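Local coordinates for L-threonine 3-dehydrogenase (Clostridioides difficile, PDB 7OL1), which probably catalyses the NAD+-dependent oxidation of the L-threonine hydroxyl to a ketone, giving 2-amino-3-oxobutanoate, at residues 111-123 and 162-174. Residues are numbered along the deposited sequence; the frame is centred on the assembly and turned at random.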
# COMPACT_ATOMS: atom_id res chain seq x y z
N ALA A 111 -8.84 -4.47 -11.56
CA ALA A 111 -7.52 -3.80 -11.50
C ALA A 111 -6.79 -4.23 -10.23
O ALA A 111 -5.57 -4.55 -10.31
CB ALA A 111 -7.68 -2.32 -11.52
N TRP A 112 -7.50 -4.29 -9.11
CA TRP A 112 -6.87 -4.79 -7.87
C TRP A 112 -6.41 -6.24 -8.10
O TRP A 112 -5.20 -6.52 -7.89
CB TRP A 112 -7.80 -4.62 -6.65
CG TRP A 112 -7.22 -5.28 -5.44
CD1 TRP A 112 -7.32 -6.59 -5.08
CD2 TRP A 112 -6.34 -4.67 -4.50
NE1 TRP A 112 -6.60 -6.82 -3.95
CE2 TRP A 112 -5.97 -5.67 -3.58
CE3 TRP A 112 -5.81 -3.39 -4.36
CZ2 TRP A 112 -5.12 -5.42 -2.52
CZ3 TRP A 112 -4.95 -3.15 -3.32
CH2 TRP A 112 -4.62 -4.14 -2.41
N ASN A 113 -7.29 -7.12 -8.58
CA ASN A 113 -6.96 -8.56 -8.77
C ASN A 113 -5.74 -8.69 -9.68
O ASN A 113 -4.72 -9.30 -9.26
CB ASN A 113 -8.14 -9.40 -9.29
CG ASN A 113 -7.70 -10.79 -9.75
OD1 ASN A 113 -7.10 -11.55 -8.99
ND2 ASN A 113 -7.96 -11.13 -11.01
N LEU A 114 -5.80 -8.12 -10.88
CA LEU A 114 -4.69 -8.29 -11.86
C LEU A 114 -3.42 -7.68 -11.28
O LEU A 114 -2.39 -8.33 -11.37
CB LEU A 114 -5.01 -7.66 -13.22
CG LEU A 114 -3.84 -7.70 -14.22
CD1 LEU A 114 -3.38 -9.11 -14.49
CD2 LEU A 114 -4.21 -7.03 -15.53
N ASN A 115 -3.49 -6.46 -10.73
CA ASN A 115 -2.27 -5.64 -10.44
C ASN A 115 -1.59 -6.23 -9.21
O ASN A 115 -0.34 -6.20 -9.17
CB ASN A 115 -2.55 -4.14 -10.31
CG ASN A 115 -3.03 -3.50 -11.59
OD1 ASN A 115 -3.23 -4.17 -12.60
ND2 ASN A 115 -3.24 -2.19 -11.58
N MET A 116 -2.37 -6.82 -8.30
CA MET A 116 -1.84 -7.30 -7.00
C MET A 116 -1.66 -8.83 -7.01
O MET A 116 -0.58 -9.27 -6.60
CB MET A 116 -2.75 -6.82 -5.88
CG MET A 116 -2.92 -5.30 -5.89
SD MET A 116 -1.33 -4.37 -5.79
CE MET A 116 -0.70 -5.11 -4.29
N ASN A 117 -2.62 -9.62 -7.49
CA ASN A 117 -2.43 -11.09 -7.53
C ASN A 117 -1.41 -11.39 -8.62
O ASN A 117 -0.53 -12.30 -8.42
CB ASN A 117 -3.75 -11.85 -7.65
CG ASN A 117 -4.64 -11.58 -6.45
OD1 ASN A 117 -4.22 -11.59 -5.28
ND2 ASN A 117 -5.90 -11.30 -6.74
N GLY A 118 -1.45 -10.65 -9.72
CA GLY A 118 -0.41 -10.83 -10.75
C GLY A 118 0.97 -10.64 -10.13
O GLY A 118 1.82 -11.52 -10.30
N LEU A 119 1.13 -9.56 -9.36
CA LEU A 119 2.43 -9.12 -8.80
C LEU A 119 2.87 -10.14 -7.76
O LEU A 119 4.02 -10.64 -7.85
CB LEU A 119 2.27 -7.74 -8.16
CG LEU A 119 3.51 -7.19 -7.47
CD1 LEU A 119 4.70 -7.25 -8.40
CD2 LEU A 119 3.29 -5.75 -7.00
N ILE A 120 2.02 -10.43 -6.78
CA ILE A 120 2.42 -11.37 -5.68
C ILE A 120 2.78 -12.72 -6.29
O ILE A 120 3.66 -13.39 -5.76
CB ILE A 120 1.33 -11.46 -4.59
CG1 ILE A 120 1.78 -12.30 -3.41
CG2 ILE A 120 0.01 -11.96 -5.14
CD1 ILE A 120 1.76 -11.49 -2.14
N ASN A 121 2.17 -13.09 -7.42
CA ASN A 121 2.45 -14.40 -8.06
C ASN A 121 3.88 -14.33 -8.57
O ASN A 121 4.70 -15.20 -8.24
CB ASN A 121 1.41 -14.72 -9.14
CG ASN A 121 0.06 -15.21 -8.62
OD1 ASN A 121 -0.11 -15.57 -7.44
ND2 ASN A 121 -0.91 -15.20 -9.51
N GLY A 122 4.17 -13.30 -9.36
CA GLY A 122 5.52 -13.06 -9.91
C GLY A 122 6.57 -12.99 -8.81
O GLY A 122 7.71 -13.42 -9.06
N LEU A 123 6.25 -12.43 -7.65
CA LEU A 123 7.27 -12.23 -6.60
C LEU A 123 7.59 -13.61 -6.03
O LEU A 123 8.77 -13.91 -5.81
CB LEU A 123 6.78 -11.25 -5.53
CG LEU A 123 6.83 -9.77 -5.95
CD1 LEU A 123 6.06 -8.90 -4.98
CD2 LEU A 123 8.27 -9.28 -6.05
N MET A 162 -7.55 3.91 -7.91
CA MET A 162 -7.29 2.47 -7.62
C MET A 162 -5.95 2.10 -8.25
O MET A 162 -5.18 1.39 -7.59
CB MET A 162 -8.40 1.55 -8.15
CG MET A 162 -8.08 0.05 -8.09
SD MET A 162 -7.89 -0.62 -6.42
CE MET A 162 -9.58 -0.59 -5.84
N TYR A 163 -5.65 2.61 -9.45
CA TYR A 163 -4.34 2.34 -10.09
C TYR A 163 -3.23 2.76 -9.12
O TYR A 163 -2.36 1.91 -8.77
CB TYR A 163 -4.20 3.03 -11.44
CG TYR A 163 -2.85 2.82 -12.08
CD1 TYR A 163 -2.24 1.59 -12.05
CD2 TYR A 163 -2.16 3.85 -12.70
CE1 TYR A 163 -0.99 1.38 -12.61
CE2 TYR A 163 -0.92 3.66 -13.28
CZ TYR A 163 -0.34 2.42 -13.23
OH TYR A 163 0.87 2.18 -13.78
N GLY A 164 -3.29 4.00 -8.64
CA GLY A 164 -2.30 4.53 -7.68
C GLY A 164 -2.18 3.65 -6.45
O GLY A 164 -1.07 3.29 -6.03
N VAL A 165 -3.30 3.28 -5.87
CA VAL A 165 -3.24 2.44 -4.65
C VAL A 165 -2.48 1.14 -4.96
O VAL A 165 -1.77 0.66 -4.07
CB VAL A 165 -4.67 2.14 -4.18
CG1 VAL A 165 -4.71 1.03 -3.14
CG2 VAL A 165 -5.33 3.42 -3.70
N THR A 166 -2.68 0.56 -6.15
CA THR A 166 -2.08 -0.75 -6.48
C THR A 166 -0.57 -0.52 -6.61
O THR A 166 0.18 -1.36 -6.07
CB THR A 166 -2.73 -1.45 -7.69
OG1 THR A 166 -2.57 -0.75 -8.92
CG2 THR A 166 -4.22 -1.67 -7.52
N LYS A 167 -0.14 0.61 -7.16
CA LYS A 167 1.30 0.96 -7.35
C LYS A 167 1.99 1.21 -5.99
O LYS A 167 3.14 0.68 -5.74
CB LYS A 167 1.38 2.09 -8.37
CG LYS A 167 1.00 1.67 -9.78
CD LYS A 167 1.81 0.49 -10.35
CE LYS A 167 1.22 -0.90 -10.09
NZ LYS A 167 2.18 -1.99 -10.38
N VAL A 168 1.31 1.84 -5.04
CA VAL A 168 1.95 2.01 -3.71
C VAL A 168 2.03 0.65 -3.03
O VAL A 168 3.09 0.36 -2.47
CB VAL A 168 1.21 3.03 -2.83
CG1 VAL A 168 1.84 3.07 -1.44
CG2 VAL A 168 1.17 4.38 -3.50
N SER A 169 0.91 -0.08 -2.96
CA SER A 169 0.83 -1.44 -2.36
C SER A 169 1.95 -2.31 -2.93
O SER A 169 2.63 -3.01 -2.16
CB SER A 169 -0.50 -2.08 -2.60
OG SER A 169 -1.50 -1.42 -1.86
N GLY A 170 2.16 -2.20 -4.25
CA GLY A 170 3.20 -2.96 -4.96
C GLY A 170 4.61 -2.52 -4.62
O GLY A 170 5.45 -3.41 -4.42
N GLU A 171 4.89 -1.22 -4.59
CA GLU A 171 6.22 -0.72 -4.14
C GLU A 171 6.54 -1.37 -2.79
O GLU A 171 7.59 -2.03 -2.67
CB GLU A 171 6.25 0.80 -4.09
CG GLU A 171 6.42 1.46 -5.45
CD GLU A 171 6.32 2.98 -5.43
OE1 GLU A 171 5.98 3.58 -6.47
OE2 GLU A 171 6.59 3.58 -4.36
N LEU A 172 5.61 -1.28 -1.84
CA LEU A 172 5.82 -1.81 -0.46
C LEU A 172 6.13 -3.30 -0.51
O LEU A 172 7.01 -3.76 0.24
CB LEU A 172 4.56 -1.52 0.35
CG LEU A 172 4.41 -0.05 0.72
CD1 LEU A 172 3.03 0.29 1.26
CD2 LEU A 172 5.47 0.32 1.73
N LEU A 173 5.45 -4.01 -1.40
CA LEU A 173 5.48 -5.49 -1.44
C LEU A 173 6.78 -5.92 -2.10
O LEU A 173 7.48 -6.85 -1.58
CB LEU A 173 4.25 -5.90 -2.24
CG LEU A 173 3.64 -7.26 -1.96
CD1 LEU A 173 3.53 -7.53 -0.47
CD2 LEU A 173 2.27 -7.28 -2.61
N CYS A 174 7.11 -5.26 -3.21
CA CYS A 174 8.39 -5.49 -3.90
C CYS A 174 9.55 -5.20 -2.95
O CYS A 174 10.50 -6.02 -2.94
CB CYS A 174 8.46 -4.67 -5.17
SG CYS A 174 7.23 -5.17 -6.40
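Met116 and Thr166 interlock where two neighbouring helices of the Rossmann-type domain, 108-129 and 162-181, run side by side. The short segments lie nearly parallel, at 15°, with axes 9.7 Å apart, and the packing is knobs-into-holes: Met116 enters a hole formed by Thr166, Ser169, Gly170 and Leu173, while Thr166 fills one made by Ala111, Trp112, Asn115 and Met116.

Followed outward from CB, Met116 first places CG over the centre of one face of the Trp112 ring, 3.6 Å above its plane. Bends at chi2 (-57°) and chi3 carry the chain across to the other helix, where SD lies 3.4 Å from the backbone Thr166 O, with Thr166 CB a little farther off. CE touches Ser169 CB at 3.5 Å and also reaches Leu173 CD2. A flexible, unbranched methionine suits this winding path.

Trp112 presents its ring edge to Val165 CG1 and to Met162 SD, the latter a Met-aromatic contact. Farther along, glycine at 170 lets Leu119 CD2 approach its CA. Trp112 also packs on Leu173 of the second subunit, and Ser169 OG hydrogen-bonds to Ser169 OG there, consistent with the intersubunit four-helix bundle of related extended short-chain dehydrogenases.

Thr166 serves two neighbours: its methyl CG2 lies 3.9 Å from Trp112 CE3, while OG1 donates to Tyr163 O. Tyr163 and Lys167 have the Tyr-X-X-X-Lys spacing of this superfamily, so the contact probably borders the active site. Asn115 OD1 accepts from Leu99 N; its ND2, at the Tyr163 ring edge, donates to Thr166 OG1 at 3.1 Å, nearly straight (173°), with OG1 in the amide plane.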